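Local coordinates for beta-glucanase (Podospora anserina, PDB 4LE4), which probably hydrolyses beta-glucans as a fungal member of glycoside hydrolase family 131 and has been crystallised with the cello-oligosaccharide cellotriose, at residues 5-9 against 28-32; 33-38 against 69-73; 63-67 against 77-81; 112-116 against 218-224. All coordinates share one frame; numbering follows the deposited sequence.

All four contacts belong to one antiparallel beta-sandwich. Interactions 1, 3 and 4 are largely buried and join strands of its two opposing sheets, whereas interaction 2 is partly exposed and ties the end of strand 30-34 to the loop leading into strand 78-84. Interactions 1 and 2 share strand 30-34, their centres about 19 Å apart. Interactions 3 and 4, on adjoining strands 61-66 and 222-233, have centres about 8 Å apart, and the centres of 2 and 3 are equally close. Chemistry follows place: an aromatic cluster in 1, tryptophan packing beside glycine in 2, aliphatic groups with hydroxyl and guanidinium bonds in 3, a His-carboxylate hydrogen bond and an Arg-Asp salt bridge in 4.

Interaction 1: 5-9 against 28-32; sequences WDGRF and GPYQY
The carbonyl oxygen of G7 takes the hydroxyl proton of Y30, with OH and O 2.7 Å apart and the donor in the carbonyl plane on a lone pair. A second bond runs the opposite way across the contact, from W5 NE1 to P29 O over 2.8 Å, again on a lone pair, the oxygen near the indole plane. W5 holds CG anti to the backbone N (chi1 167°), a torsion that sends the indole across to P29 and Y30. There its benzo edge points at the face of the phenol in an offset edge-to-face pair, the planes at 87° and W5 CH2 3.3 Å from Y30 CE1. The F9 ring is slid well away from overlap with the same phenol and touches it by CE1, 3.3 Å from Y30 CE2. The P29 ring adds CB, 3.7 Å from D6 O. Next to the cluster, D6 OD1 accepts from R8 N, forming an Asx turn, and from R8 NE in a salt bridge, which probably helps to hold the loop carrying G7 O. W5 and Y30 both lean on V229 of strand 222-233, while W5 also touches P84 and Y30 touches L82 of strand 78-84, which places the cluster between the two sheets. The indole N-H and phenol O-H, both buried, are satisfied by main-chain carbonyls, while aromatic carbons and the P29 ring supply most of the rest.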
# COMPACT_ATOMS: atom_id res chain seq x y z
N TRP A 5 6.04 -6.33 12.35
CA TRP A 5 4.67 -5.85 12.48
C TRP A 5 3.82 -6.55 11.41
O TRP A 5 4.25 -6.73 10.27
CB TRP A 5 4.62 -4.33 12.31
CG TRP A 5 3.22 -3.79 12.11
CD1 TRP A 5 2.33 -3.43 13.07
CD2 TRP A 5 2.59 -3.53 10.85
NE1 TRP A 5 1.16 -2.95 12.49
CE2 TRP A 5 1.31 -3.01 11.12
CE3 TRP A 5 2.99 -3.69 9.51
CZ2 TRP A 5 0.40 -2.63 10.10
CZ3 TRP A 5 2.07 -3.30 8.47
CH2 TRP A 5 0.81 -2.79 8.79
N ASP A 6 2.64 -7.00 11.83
CA ASP A 6 1.72 -7.73 10.97
C ASP A 6 0.48 -6.90 10.65
O ASP A 6 -0.33 -6.57 11.54
CB ASP A 6 1.30 -9.02 11.67
CG ASP A 6 0.79 -10.06 10.72
OD1 ASP A 6 0.17 -9.67 9.70
OD2 ASP A 6 0.98 -11.28 11.00
N GLY A 7 0.30 -6.58 9.37
CA GLY A 7 -0.86 -5.80 9.01
C GLY A 7 -1.79 -6.60 8.13
O GLY A 7 -2.53 -6.02 7.35
N ARG A 8 -1.81 -7.91 8.30
CA ARG A 8 -2.65 -8.74 7.46
C ARG A 8 -4.11 -8.90 7.88
O ARG A 8 -4.84 -9.59 7.20
CB ARG A 8 -1.98 -10.09 7.27
CG ARG A 8 -0.75 -9.93 6.39
CD ARG A 8 0.04 -11.17 6.26
NE ARG A 8 0.61 -11.66 7.51
CZ ARG A 8 1.31 -12.79 7.60
NH1 ARG A 8 1.81 -13.18 8.77
NH2 ARG A 8 1.49 -13.54 6.52
N PHE A 9 -4.48 -8.23 8.98
CA PHE A 9 -5.84 -8.17 9.55
C PHE A 9 -6.29 -9.52 10.14
O PHE A 9 -7.46 -9.67 10.48
CB PHE A 9 -6.86 -7.76 8.48
CG PHE A 9 -6.51 -6.48 7.73
CD1 PHE A 9 -6.69 -5.24 8.31
CD2 PHE A 9 -6.05 -6.54 6.41
CE1 PHE A 9 -6.42 -4.06 7.60
CE2 PHE A 9 -5.77 -5.35 5.70
CZ PHE A 9 -5.96 -4.12 6.30
N GLY A 28 -4.47 -2.18 18.70
CA GLY A 28 -4.60 -2.86 17.43
C GLY A 28 -3.39 -2.62 16.53
O GLY A 28 -2.46 -1.92 16.92
N PRO A 29 -3.40 -3.16 15.32
CA PRO A 29 -2.29 -3.01 14.37
C PRO A 29 -2.24 -1.77 13.48
O PRO A 29 -1.21 -1.53 12.82
CB PRO A 29 -2.42 -4.26 13.52
CG PRO A 29 -3.92 -4.35 13.37
CD PRO A 29 -4.42 -4.10 14.80
N TYR A 30 -3.34 -1.02 13.44
CA TYR A 30 -3.41 0.14 12.55
C TYR A 30 -3.99 1.40 13.13
O TYR A 30 -5.02 1.37 13.81
CB TYR A 30 -4.28 -0.18 11.33
CG TYR A 30 -3.66 -1.04 10.24
CD1 TYR A 30 -2.66 -0.54 9.40
CD2 TYR A 30 -4.12 -2.34 10.01
CE1 TYR A 30 -2.15 -1.32 8.35
CE2 TYR A 30 -3.61 -3.14 8.98
CZ TYR A 30 -2.63 -2.61 8.15
OH TYR A 30 -2.16 -3.36 7.10
N GLN A 31 -3.37 2.54 12.82
CA GLN A 31 -3.92 3.81 13.23
C GLN A 31 -4.95 4.13 12.12
O GLN A 31 -4.63 4.07 10.91
CB GLN A 31 -2.85 4.90 13.25
CG GLN A 31 -1.58 4.52 13.98
CD GLN A 31 -0.69 5.73 14.21
OE1 GLN A 31 -0.64 6.64 13.38
NE2 GLN A 31 0.03 5.73 15.34
N TYR A 32 -6.15 4.51 12.52
CA TYR A 32 -7.19 4.83 11.56
C TYR A 32 -7.70 6.25 11.81
O TYR A 32 -8.47 6.50 12.74
CB TYR A 32 -8.31 3.79 11.68
CG TYR A 32 -9.42 4.04 10.69
CD1 TYR A 32 -9.17 4.04 9.32
CD2 TYR A 32 -10.71 4.34 11.12
CE1 TYR A 32 -10.18 4.35 8.39
CE2 TYR A 32 -11.73 4.65 10.20
CZ TYR A 32 -11.45 4.65 8.85
OH TYR A 32 -12.43 4.98 7.94

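Interaction 2: 33-38 against 69-73; sequences YIHGSS and TAYWN
W72 packs against I34 where strand 30-34 of the beta-sandwich gives way to loop, and inverse gamma turns centred on I34 and A70 shape the two chains that meet. The indole carries most of the close packing. With CG anti to the backbone N (chi1 178°), W72 reaches under I34, whose CA stands 3.9 Å from the centroid of the five-membered ring, almost on the ring normal, in a CH-pi contact. I34 CG1 lies over the same side, and N73 CB covers the opposite face. The Y33 ring offers its edge, CD2 being 3.8 Å from W72 CZ2. G36 is equally close-fitting: its CA touches T69 O at 3.2 Å and Y71 O at 3.3 Å through CA-H...O contacts, and the CA atoms of G36 and A70 are 4.2 Å apart. Toward solvent the fit slackens, and the exposed S37 approaches T69 loosely. The H35 CB bond points away from 69-73, and its ND1 donates to G36 O. The hydroxyl of T69 also bonds D67 and Y43; S38 OG lies 2.9 Å from T69 OG1, within hydrogen-bonding distance, though this proton has another acceptor in reach.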
# COMPACT_ATOMS: atom_id res chain seq x y z
N TYR A 33 -7.20 7.21 11.01
CA TYR A 33 -7.65 8.59 11.14
C TYR A 33 -7.62 9.38 9.84
O TYR A 33 -8.32 10.38 9.74
CB TYR A 33 -6.88 9.33 12.24
CG TYR A 33 -5.40 9.54 11.95
CD1 TYR A 33 -4.47 8.58 12.31
CD2 TYR A 33 -4.95 10.72 11.36
CE1 TYR A 33 -3.11 8.77 12.12
CE2 TYR A 33 -3.60 10.93 11.15
CZ TYR A 33 -2.68 9.96 11.53
OH TYR A 33 -1.33 10.13 11.29
N ILE A 34 -6.85 8.92 8.85
CA ILE A 34 -6.77 9.61 7.55
C ILE A 34 -7.86 9.04 6.65
O ILE A 34 -7.66 8.08 5.90
CB ILE A 34 -5.38 9.44 6.91
CG1 ILE A 34 -4.33 9.98 7.92
CG2 ILE A 34 -5.28 10.19 5.55
CD1 ILE A 34 -2.88 9.85 7.45
N HIS A 35 -9.04 9.64 6.77
CA HIS A 35 -10.21 9.21 6.01
C HIS A 35 -11.19 10.37 6.01
O HIS A 35 -11.03 11.33 6.76
CB HIS A 35 -10.85 7.97 6.68
CG HIS A 35 -11.23 8.16 8.12
ND1 HIS A 35 -12.32 8.91 8.51
CD2 HIS A 35 -10.65 7.71 9.26
CE1 HIS A 35 -12.41 8.90 9.83
NE2 HIS A 35 -11.40 8.18 10.31
N GLY A 36 -12.23 10.24 5.20
CA GLY A 36 -13.23 11.28 5.10
C GLY A 36 -14.27 11.24 6.21
O GLY A 36 -14.10 10.56 7.22
N SER A 37 -15.37 11.95 5.97
CA SER A 37 -16.44 12.09 6.95
C SER A 37 -17.39 10.89 7.13
O SER A 37 -18.16 10.87 8.08
CB SER A 37 -17.25 13.35 6.61
OG SER A 37 -17.89 13.23 5.34
N SER A 38 -17.35 9.91 6.24
CA SER A 38 -18.24 8.74 6.39
C SER A 38 -17.68 7.69 7.36
O SER A 38 -16.54 7.80 7.81
CB SER A 38 -18.48 8.07 5.03
OG SER A 38 -19.01 8.98 4.08
N THR A 69 -16.78 11.32 -0.56
CA THR A 69 -16.55 11.91 0.76
C THR A 69 -15.13 11.65 1.32
O THR A 69 -14.83 12.02 2.46
CB THR A 69 -17.51 11.32 1.78
OG1 THR A 69 -17.17 9.95 2.00
CG2 THR A 69 -18.96 11.37 1.23
N ALA A 70 -14.30 11.00 0.53
CA ALA A 70 -12.96 10.63 0.97
C ALA A 70 -11.95 11.78 1.02
O ALA A 70 -10.88 11.69 0.42
CB ALA A 70 -12.43 9.50 0.10
N TYR A 71 -12.29 12.82 1.78
CA TYR A 71 -11.42 13.98 1.93
C TYR A 71 -11.11 14.15 3.40
O TYR A 71 -12.02 14.19 4.23
CB TYR A 71 -12.11 15.23 1.38
CG TYR A 71 -12.21 15.24 -0.12
CD1 TYR A 71 -11.18 15.75 -0.90
CD2 TYR A 71 -13.32 14.68 -0.76
CE1 TYR A 71 -11.23 15.72 -2.27
CE2 TYR A 71 -13.37 14.62 -2.14
CZ TYR A 71 -12.32 15.15 -2.88
OH TYR A 71 -12.35 15.06 -4.25
N TRP A 72 -9.82 14.25 3.74
CA TRP A 72 -9.39 14.38 5.12
C TRP A 72 -8.85 15.78 5.45
O TRP A 72 -8.10 16.36 4.67
CB TRP A 72 -8.29 13.36 5.44
CG TRP A 72 -7.73 13.43 6.84
CD1 TRP A 72 -8.41 13.20 8.02
CD2 TRP A 72 -6.38 13.74 7.21
NE1 TRP A 72 -7.55 13.36 9.10
CE2 TRP A 72 -6.30 13.69 8.62
CE3 TRP A 72 -5.21 14.07 6.49
CZ2 TRP A 72 -5.11 13.95 9.32
CZ3 TRP A 72 -4.03 14.33 7.18
CH2 TRP A 72 -3.99 14.26 8.58
N ASN A 73 -9.24 16.30 6.61
CA ASN A 73 -8.72 17.58 7.09
C ASN A 73 -8.84 18.73 6.10
O ASN A 73 -7.91 19.52 5.94
CB ASN A 73 -7.24 17.37 7.44
CG ASN A 73 -6.69 18.42 8.38
OD1 ASN A 73 -5.49 18.50 8.60
ND2 ASN A 73 -7.57 19.24 8.94

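Interaction 3: 63-67 against 77-81; sequences KITLD and MRRTE
L66 lies beneath the guanidinium of R78, its CB over the centre of that flat group and 3.8 Å from R78 CZ. The R78 chain bends at chi3 (93°) to lay the group across the leucine, and its edge reaches past L66 to the next carbonyl. NH2 donates to D67 O over 2.9 Å in a nearly straight bond. The oxygen lies in the guanidinium plane, yet the nitrogen stands 69° out of the carbonyl plane, not on a lone pair. T80 OG1 also comes from above a carbonyl plane, but less steeply, giving its proton to T65 O at 2.9 Å. Its other branch, CG2, runs alongside I64 in the opposite sense, meeting I64 CG2 at 3.5 Å, while L66 CD2 slides past T80 OG1 at 3.6 Å. The strands are near antiparallel, their axes at 158° and 6.8 Å apart, but they belong to different sheets and are joined by side-chain packing and side-chain to main-chain hydrogen bonds. A salt bridge ties R78 to E211 of strand 209-211, next to 78-84 in its sheet; L66 pairs by backbone with E222 of strand 222-233 in the other, so the contact bridges the two.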
# COMPACT_ATOMS: atom_id res chain seq x y z
N LYS A 63 -10.70 -4.15 0.85
CA LYS A 63 -11.03 -3.30 -0.28
C LYS A 63 -10.97 -1.90 0.32
O LYS A 63 -11.66 -1.61 1.30
CB LYS A 63 -12.45 -3.57 -0.79
CG LYS A 63 -12.84 -2.61 -1.93
CD LYS A 63 -14.15 -3.07 -2.59
CE LYS A 63 -15.28 -3.05 -1.63
NZ LYS A 63 -16.54 -3.42 -2.40
N ILE A 64 -10.10 -1.05 -0.24
CA ILE A 64 -9.95 0.32 0.20
C ILE A 64 -10.61 1.16 -0.89
O ILE A 64 -10.31 1.02 -2.07
CB ILE A 64 -8.45 0.68 0.42
CG1 ILE A 64 -7.98 -0.04 1.70
CG2 ILE A 64 -8.28 2.19 0.59
CD1 ILE A 64 -6.53 0.19 2.08
N THR A 65 -11.53 2.00 -0.46
CA THR A 65 -12.33 2.81 -1.38
C THR A 65 -12.22 4.32 -1.24
O THR A 65 -12.21 4.86 -0.14
CB THR A 65 -13.82 2.44 -1.16
OG1 THR A 65 -14.01 1.05 -1.51
CG2 THR A 65 -14.74 3.32 -2.00
N LEU A 66 -12.18 4.99 -2.38
CA LEU A 66 -12.20 6.44 -2.38
C LEU A 66 -13.57 6.73 -2.97
O LEU A 66 -13.91 6.20 -4.04
CB LEU A 66 -11.18 7.03 -3.34
CG LEU A 66 -9.71 6.80 -2.99
CD1 LEU A 66 -8.79 7.43 -4.08
CD2 LEU A 66 -9.47 7.45 -1.64
N ASP A 67 -14.36 7.53 -2.27
CA ASP A 67 -15.67 7.89 -2.82
C ASP A 67 -15.80 9.40 -2.76
O ASP A 67 -14.81 10.07 -2.53
CB ASP A 67 -16.81 7.18 -2.07
CG ASP A 67 -17.02 7.66 -0.62
OD1 ASP A 67 -16.43 8.68 -0.20
OD2 ASP A 67 -17.81 6.99 0.09
N MET A 77 -7.20 16.60 -2.01
CA MET A 77 -6.78 15.29 -2.54
C MET A 77 -7.68 14.26 -1.82
O MET A 77 -8.02 14.46 -0.64
CB MET A 77 -5.32 14.92 -2.13
CG MET A 77 -4.23 15.94 -2.37
SD MET A 77 -3.83 16.96 -0.93
CE MET A 77 -2.76 15.97 -0.01
N ARG A 78 -8.09 13.19 -2.49
CA ARG A 78 -8.90 12.13 -1.83
C ARG A 78 -7.92 11.15 -1.17
O ARG A 78 -6.90 10.80 -1.75
CB ARG A 78 -9.72 11.31 -2.83
CG ARG A 78 -10.57 12.10 -3.76
CD ARG A 78 -10.81 11.27 -5.05
NE ARG A 78 -12.04 10.58 -4.82
CZ ARG A 78 -12.65 9.71 -5.61
NH1 ARG A 78 -12.18 9.32 -6.80
NH2 ARG A 78 -13.83 9.29 -5.19
N ARG A 79 -8.25 10.68 0.03
CA ARG A 79 -7.37 9.76 0.75
C ARG A 79 -8.12 8.79 1.65
O ARG A 79 -9.07 9.16 2.29
CB ARG A 79 -6.41 10.53 1.69
CG ARG A 79 -5.59 11.62 1.02
CD ARG A 79 -4.89 12.47 2.06
NE ARG A 79 -3.72 11.78 2.59
CZ ARG A 79 -2.77 12.39 3.29
NH1 ARG A 79 -2.86 13.69 3.56
NH2 ARG A 79 -1.74 11.69 3.73
N THR A 80 -7.62 7.56 1.72
CA THR A 80 -8.11 6.54 2.64
C THR A 80 -6.80 5.81 2.94
O THR A 80 -6.26 5.10 2.07
CB THR A 80 -9.11 5.54 2.02
OG1 THR A 80 -10.32 6.21 1.65
CG2 THR A 80 -9.44 4.47 3.04
N GLU A 81 -6.29 6.02 4.14
CA GLU A 81 -5.00 5.43 4.50
C GLU A 81 -4.98 4.89 5.92
O GLU A 81 -5.64 5.45 6.79
CB GLU A 81 -3.90 6.52 4.35
CG GLU A 81 -3.76 7.06 2.94
CD GLU A 81 -3.25 8.50 2.89
OE1 GLU A 81 -2.48 8.90 3.81
OE2 GLU A 81 -3.62 9.23 1.94

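Interaction 4: 112-116 against 218-224; sequences TREHQ and PDSNEDF
H115 and E222 each carry CG anti to the carbonyl carbon (chi1 -66° in both), and the glutamate then runs on extended, so that imidazole and carboxylate come from opposite directions and meet at the ring edge, between the two sheets of the beta-sandwich. The resulting His-carboxylate hydrogen bond is short, with NE2 of H115 2.6 Å from OE1 of E222. It uses the syn lone pair of the carboxylate, and the oxygen stays near the imidazole plane although the ring and carboxylate planes are turned 44° apart. On the far side of the imidazole, ND1 makes a weak bond to R113 O, which may help set the rotation of the ring. F224 adds an apolar flank: its CZ comes 3.6 Å from H115 CD2, presenting the edge of the phenyl ring. Further along the segment, R113 bends at chi3 (72°) to bring its guanidinium almost coplanar with the carboxylate of D219. NH1 forms the stronger half of this salt bridge, 2.8 Å from OD1, and NH2 the weak half at 3.3 Å. Both meet the same oxygen, while D219 OD2 is held by the hydroxyl of Y71 and R113 NE by L212 O. R78 is a longer, weak ion-pair partner of both D219 and E222. A water completes the link, accepting from R113 NH1 at 3.3 Å and donating to P218 O.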
# COMPACT_ATOMS: atom_id res chain seq x y z
N THR A 112 -6.71 9.23 -15.38
CA THR A 112 -6.50 10.65 -15.66
C THR A 112 -6.00 11.43 -14.45
O THR A 112 -5.71 12.62 -14.56
CB THR A 112 -7.81 11.32 -16.10
OG1 THR A 112 -8.85 10.94 -15.18
CG2 THR A 112 -8.17 10.89 -17.52
N ARG A 113 -5.89 10.75 -13.31
CA ARG A 113 -5.45 11.40 -12.08
C ARG A 113 -4.31 10.67 -11.42
O ARG A 113 -4.28 9.45 -11.42
CB ARG A 113 -6.61 11.49 -11.08
CG ARG A 113 -7.67 12.47 -11.57
CD ARG A 113 -8.94 12.37 -10.76
NE ARG A 113 -8.80 12.91 -9.42
CZ ARG A 113 -9.83 12.99 -8.59
NH1 ARG A 113 -11.02 12.57 -8.99
NH2 ARG A 113 -9.67 13.47 -7.36
N GLU A 114 -3.41 11.43 -10.81
CA GLU A 114 -2.27 10.80 -10.16
C GLU A 114 -2.68 10.16 -8.83
O GLU A 114 -3.42 10.75 -8.05
CB GLU A 114 -1.17 11.84 -9.92
CG GLU A 114 -0.01 11.34 -9.04
CD GLU A 114 1.13 12.37 -8.91
OE1 GLU A 114 1.16 13.38 -9.66
OE2 GLU A 114 2.01 12.17 -8.06
N HIS A 115 -2.19 8.94 -8.58
CA HIS A 115 -2.45 8.25 -7.32
C HIS A 115 -1.09 7.97 -6.73
O HIS A 115 -0.16 7.65 -7.47
CB HIS A 115 -3.15 6.90 -7.54
CG HIS A 115 -4.53 7.02 -8.10
ND1 HIS A 115 -4.78 7.45 -9.39
CD2 HIS A 115 -5.74 6.75 -7.55
CE1 HIS A 115 -6.09 7.43 -9.61
NE2 HIS A 115 -6.69 7.01 -8.51
N GLN A 116 -1.00 8.12 -5.42
CA GLN A 116 0.23 7.84 -4.65
C GLN A 116 -0.25 6.71 -3.73
O GLN A 116 -1.22 6.86 -3.01
CB GLN A 116 0.66 9.09 -3.90
CG GLN A 116 1.25 10.12 -4.92
CD GLN A 116 1.32 11.53 -4.39
OE1 GLN A 116 1.19 11.77 -3.20
NE2 GLN A 116 1.53 12.49 -5.29
N PRO A 218 -14.22 14.64 -12.51
CA PRO A 218 -15.04 14.47 -11.31
C PRO A 218 -14.74 13.16 -10.61
O PRO A 218 -14.25 12.22 -11.24
CB PRO A 218 -16.45 14.49 -11.87
CG PRO A 218 -16.29 13.69 -13.11
CD PRO A 218 -14.98 14.20 -13.71
N ASP A 219 -15.03 13.13 -9.31
CA ASP A 219 -14.85 11.93 -8.51
C ASP A 219 -15.84 10.84 -8.90
O ASP A 219 -17.00 11.11 -9.22
CB ASP A 219 -15.07 12.21 -7.00
CG ASP A 219 -14.03 13.12 -6.41
OD1 ASP A 219 -12.91 13.19 -6.98
OD2 ASP A 219 -14.31 13.77 -5.37
N SER A 220 -15.34 9.61 -8.92
CA SER A 220 -16.15 8.43 -9.14
C SER A 220 -15.54 7.45 -8.14
O SER A 220 -14.37 7.58 -7.76
CB SER A 220 -16.01 7.89 -10.57
OG SER A 220 -14.67 7.53 -10.87
N ASN A 221 -16.31 6.46 -7.72
CA ASN A 221 -15.80 5.51 -6.76
C ASN A 221 -14.64 4.72 -7.35
O ASN A 221 -14.68 4.29 -8.50
CB ASN A 221 -16.92 4.58 -6.31
CG ASN A 221 -17.88 5.25 -5.34
OD1 ASN A 221 -17.90 6.47 -5.23
ND2 ASN A 221 -18.66 4.46 -4.63
N GLU A 222 -13.61 4.54 -6.53
CA GLU A 222 -12.41 3.81 -6.92
C GLU A 222 -12.08 2.82 -5.82
O GLU A 222 -12.00 3.19 -4.65
CB GLU A 222 -11.25 4.78 -7.11
CG GLU A 222 -11.47 5.71 -8.28
CD GLU A 222 -10.34 6.70 -8.49
OE1 GLU A 222 -9.22 6.39 -8.05
OE2 GLU A 222 -10.57 7.77 -9.11
N ASP A 223 -11.92 1.56 -6.22
CA ASP A 223 -11.63 0.47 -5.28
C ASP A 223 -10.22 -0.10 -5.50
O ASP A 223 -9.82 -0.37 -6.63
CB ASP A 223 -12.63 -0.68 -5.46
CG ASP A 223 -14.08 -0.31 -5.06
OD1 ASP A 223 -14.27 0.52 -4.13
OD2 ASP A 223 -15.03 -0.87 -5.65
N PHE A 224 -9.51 -0.33 -4.40
CA PHE A 224 -8.16 -0.90 -4.43
C PHE A 224 -8.17 -2.09 -3.47
O PHE A 224 -8.66 -1.97 -2.36
CB PHE A 224 -7.14 0.14 -3.96
CG PHE A 224 -7.19 1.43 -4.76
CD1 PHE A 224 -8.18 2.37 -4.51
CD2 PHE A 224 -6.25 1.68 -5.75
CE1 PHE A 224 -8.24 3.57 -5.25
CE2 PHE A 224 -6.30 2.87 -6.50
CZ PHE A 224 -7.28 3.80 -6.26
O HOH W 1 -12.09 11.02 -11.66